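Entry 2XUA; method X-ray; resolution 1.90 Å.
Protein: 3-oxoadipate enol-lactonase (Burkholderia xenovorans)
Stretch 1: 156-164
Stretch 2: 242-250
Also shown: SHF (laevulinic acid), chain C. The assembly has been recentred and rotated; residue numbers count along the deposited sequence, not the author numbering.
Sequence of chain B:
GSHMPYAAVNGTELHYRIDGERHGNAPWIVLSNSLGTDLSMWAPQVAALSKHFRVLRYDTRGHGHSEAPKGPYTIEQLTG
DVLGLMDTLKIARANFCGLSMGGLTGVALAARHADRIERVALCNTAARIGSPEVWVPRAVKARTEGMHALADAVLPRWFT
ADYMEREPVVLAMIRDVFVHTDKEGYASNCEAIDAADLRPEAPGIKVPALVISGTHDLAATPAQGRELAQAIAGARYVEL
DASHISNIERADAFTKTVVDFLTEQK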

# COMPACT_ATOMS: atom_id res chain seq x y z
N PRO B 156 -13.58 10.88 -6.45
CA PRO B 156 -13.62 11.66 -7.66
C PRO B 156 -13.10 13.06 -7.45
O PRO B 156 -12.79 13.73 -8.43
CB PRO B 156 -15.13 11.69 -8.02
CG PRO B 156 -15.63 10.39 -7.41
CD PRO B 156 -14.92 10.41 -6.07
N ARG B 157 -13.01 13.51 -6.20
CA ARG B 157 -12.42 14.85 -5.99
C ARG B 157 -10.89 14.83 -6.05
O ARG B 157 -10.25 15.89 -5.99
CB ARG B 157 -12.90 15.42 -4.65
CG ARG B 157 -14.40 15.81 -4.71
CD ARG B 157 -15.01 15.87 -3.29
NE ARG B 157 -14.45 16.95 -2.46
CZ ARG B 157 -14.62 18.27 -2.67
NH1 ARG B 157 -15.32 18.73 -3.72
NH2 ARG B 157 -14.07 19.14 -1.81
N TRP B 158 -10.30 13.64 -6.14
CA TRP B 158 -8.84 13.50 -6.01
C TRP B 158 -8.16 13.38 -7.35
O TRP B 158 -7.00 13.72 -7.48
CB TRP B 158 -8.53 12.23 -5.21
CG TRP B 158 -8.76 12.38 -3.74
CD1 TRP B 158 -9.38 13.41 -3.06
CD2 TRP B 158 -8.36 11.42 -2.75
NE1 TRP B 158 -9.41 13.12 -1.69
CE2 TRP B 158 -8.78 11.91 -1.49
CE3 TRP B 158 -7.71 10.18 -2.82
CZ2 TRP B 158 -8.56 11.20 -0.32
CZ3 TRP B 158 -7.46 9.49 -1.66
CH2 TRP B 158 -7.91 10.00 -0.42
N PHE B 159 -8.88 12.89 -8.37
CA PHE B 159 -8.26 12.73 -9.70
C PHE B 159 -9.20 13.24 -10.74
O PHE B 159 -10.42 13.18 -10.49
CB PHE B 159 -8.01 11.23 -9.97
CG PHE B 159 -7.07 10.60 -8.97
CD1 PHE B 159 -5.71 10.88 -9.00
CD2 PHE B 159 -7.55 9.78 -7.97
CE1 PHE B 159 -4.81 10.31 -8.07
CE2 PHE B 159 -6.67 9.21 -7.04
CZ PHE B 159 -5.26 9.47 -7.12
N THR B 160 -8.69 13.71 -11.88
CA THR B 160 -9.61 14.05 -13.00
C THR B 160 -10.27 12.75 -13.47
O THR B 160 -9.75 11.64 -13.19
CB THR B 160 -8.87 14.74 -14.16
OG1 THR B 160 -7.86 13.84 -14.67
CG2 THR B 160 -8.21 16.03 -13.64
N ALA B 161 -11.46 12.87 -14.05
CA ALA B 161 -12.18 11.74 -14.65
C ALA B 161 -11.28 10.94 -15.59
O ALA B 161 -11.32 9.70 -15.63
CB ALA B 161 -13.43 12.23 -15.45
N ASP B 162 -10.48 11.64 -16.37
CA ASP B 162 -9.70 10.96 -17.38
C ASP B 162 -8.62 10.10 -16.70
O ASP B 162 -8.35 8.99 -17.13
CB ASP B 162 -9.01 11.98 -18.25
CG ASP B 162 -8.06 11.34 -19.29
OD1 ASP B 162 -8.47 10.42 -20.04
OD2 ASP B 162 -6.90 11.79 -19.34
N TYR B 163 -7.95 10.64 -15.69
CA TYR B 163 -6.90 9.86 -15.01
C TYR B 163 -7.54 8.64 -14.42
O TYR B 163 -6.95 7.56 -14.43
CB TYR B 163 -6.23 10.68 -13.91
CG TYR B 163 -5.13 9.90 -13.20
CD1 TYR B 163 -3.86 9.91 -13.68
CD2 TYR B 163 -5.41 9.14 -12.07
CE1 TYR B 163 -2.85 9.15 -13.07
CE2 TYR B 163 -4.43 8.37 -11.48
CZ TYR B 163 -3.14 8.40 -11.99
OH TYR B 163 -2.15 7.67 -11.42
N MSE B 164 -8.73 8.82 -13.82
CA MSE B 164 -9.35 7.70 -13.17
C MSE B 164 -9.69 6.60 -14.16
O MSE B 164 -9.43 5.42 -13.93
CB MSE B 164 -10.60 8.15 -12.42
CG MSE B 164 -10.24 8.92 -11.21
SE MSE B 164 -11.81 9.13 -10.08
CE MSE B 164 -12.98 9.98 -11.39
N ALA B 242 -3.54 18.98 -12.70
CA ALA B 242 -4.00 17.86 -11.93
C ALA B 242 -5.12 18.32 -11.02
O ALA B 242 -5.42 19.51 -10.93
CB ALA B 242 -2.82 17.24 -11.13
N SER B 243 -5.77 17.38 -10.38
CA SER B 243 -6.74 17.66 -9.34
C SER B 243 -5.98 17.58 -8.00
O SER B 243 -4.83 18.03 -7.90
CB SER B 243 -7.90 16.66 -9.44
OG SER B 243 -8.86 16.92 -8.42
N HIS B 244 -6.59 16.95 -7.00
CA HIS B 244 -6.20 17.16 -5.63
C HIS B 244 -4.95 16.31 -5.23
O HIS B 244 -4.12 16.78 -4.45
CB HIS B 244 -7.40 16.88 -4.75
CG HIS B 244 -7.18 17.15 -3.30
ND1 HIS B 244 -6.70 18.37 -2.84
CD2 HIS B 244 -7.42 16.39 -2.20
CE1 HIS B 244 -6.66 18.34 -1.51
NE2 HIS B 244 -7.09 17.15 -1.10
N ILE B 245 -4.82 15.09 -5.76
CA ILE B 245 -3.67 14.23 -5.38
C ILE B 245 -2.67 14.32 -6.52
O ILE B 245 -2.51 13.35 -7.34
CB ILE B 245 -4.15 12.80 -5.12
CG1 ILE B 245 -5.26 12.74 -4.05
CG2 ILE B 245 -2.93 11.90 -4.77
CD1 ILE B 245 -4.83 13.27 -2.67
N SER B 246 -2.10 15.54 -6.68
CA SER B 246 -1.27 15.88 -7.83
C SER B 246 0.07 15.16 -7.89
O SER B 246 0.66 15.04 -8.96
CB SER B 246 -1.04 17.40 -7.93
OG SER B 246 -0.17 17.89 -6.95
N ASN B 247 0.55 14.71 -6.74
CA ASN B 247 1.84 13.96 -6.75
C ASN B 247 1.68 12.56 -7.38
O ASN B 247 2.67 11.89 -7.72
CB ASN B 247 2.35 13.78 -5.31
CG ASN B 247 1.53 12.79 -4.55
OD1 ASN B 247 0.33 13.01 -4.37
ND2 ASN B 247 2.14 11.65 -4.15
N ILE B 248 0.44 12.09 -7.48
CA ILE B 248 0.12 10.90 -8.26
C ILE B 248 -0.26 11.16 -9.70
O ILE B 248 0.36 10.64 -10.62
CB ILE B 248 -0.94 10.07 -7.56
CG1 ILE B 248 -0.28 9.43 -6.36
CG2 ILE B 248 -1.41 8.88 -8.48
CD1 ILE B 248 -1.25 8.70 -5.49
N GLU B 249 -1.29 11.98 -9.91
CA GLU B 249 -1.71 12.29 -11.26
C GLU B 249 -0.61 12.94 -12.13
O GLU B 249 -0.51 12.64 -13.30
CB GLU B 249 -3.04 13.10 -11.26
CG GLU B 249 -3.50 13.43 -12.70
CD GLU B 249 -5.02 13.73 -12.76
OE1 GLU B 249 -5.69 13.58 -11.69
OE2 GLU B 249 -5.50 14.10 -13.87
N ARG B 250 0.21 13.85 -11.59
CA ARG B 250 1.29 14.41 -12.34
C ARG B 250 2.54 14.14 -11.57
O ARG B 250 3.29 15.08 -11.23
CB ARG B 250 1.20 15.93 -12.37
CG ARG B 250 0.17 16.56 -13.21
CD ARG B 250 -0.16 15.84 -14.38
NE ARG B 250 0.41 16.47 -15.53
CZ ARG B 250 -0.20 16.58 -16.71
NH1 ARG B 250 -1.41 16.09 -16.92
NH2 ARG B 250 0.45 17.19 -17.70
C4 SHF C . -10.16 13.61 2.05
C5 SHF C . -8.66 13.68 1.74
C3 SHF C . -11.05 14.85 1.83
C2 SHF C . -10.59 15.92 0.81
C1 SHF C . -11.81 16.77 0.24
O4 SHF C . -10.67 12.54 2.45
O1 SHF C . -12.22 16.37 -0.86
OH1 SHF C . -12.24 17.82 0.83
O HOH W 1 -11.21 15.78 -9.23
O HOH W 2 -5.22 14.78 -9.42

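A turn leaving a 3-10 segment meets a loop that leads into a short helix, and the two backbones come closest where the CA atoms of Trp 158 and His 244 lie 4.5 Å apart. Arg 157 faces the ligand: its NE donates to O1 of laevulinic acid at 2.8 Å, while its carbonyl O lies 3.0 Å from Ser 243 OG.

Trp 158 supplies the backbone anchor. Its O accepts from Ile 245 N at 3.1 Å, nearly straight, and weakly from His 244 N at 3.3 Å; water 2 also donates to it, tying it to Ser 243 N and Glu 249 OE1. The Trp 158 ring offers one face to Ile 245 CD1, 4.2 Å from the centroid of the five-membered ring, a CH-pi contact that covers indole with aliphatic carbon.

The Phe 159 CA-to-CB bond points away, yet its ring returns, bringing CE1 within 3.7 Å of Ile 248 CG2.

At Thr 160 one carboxylate answers two donors: N reaches Glu 249 OE1 at 3.0 Å and OG1 donates to Glu 249 OE2 at 2.5 Å. The same OG1 weakly caps the following helix, accepting from Tyr 163 N at 3.4 Å. Tyr 163 then lays its ring face against Glu 249 CA, 4.2 Å from the ring centroid, packing beside the backbone of the residue that holds Thr 160.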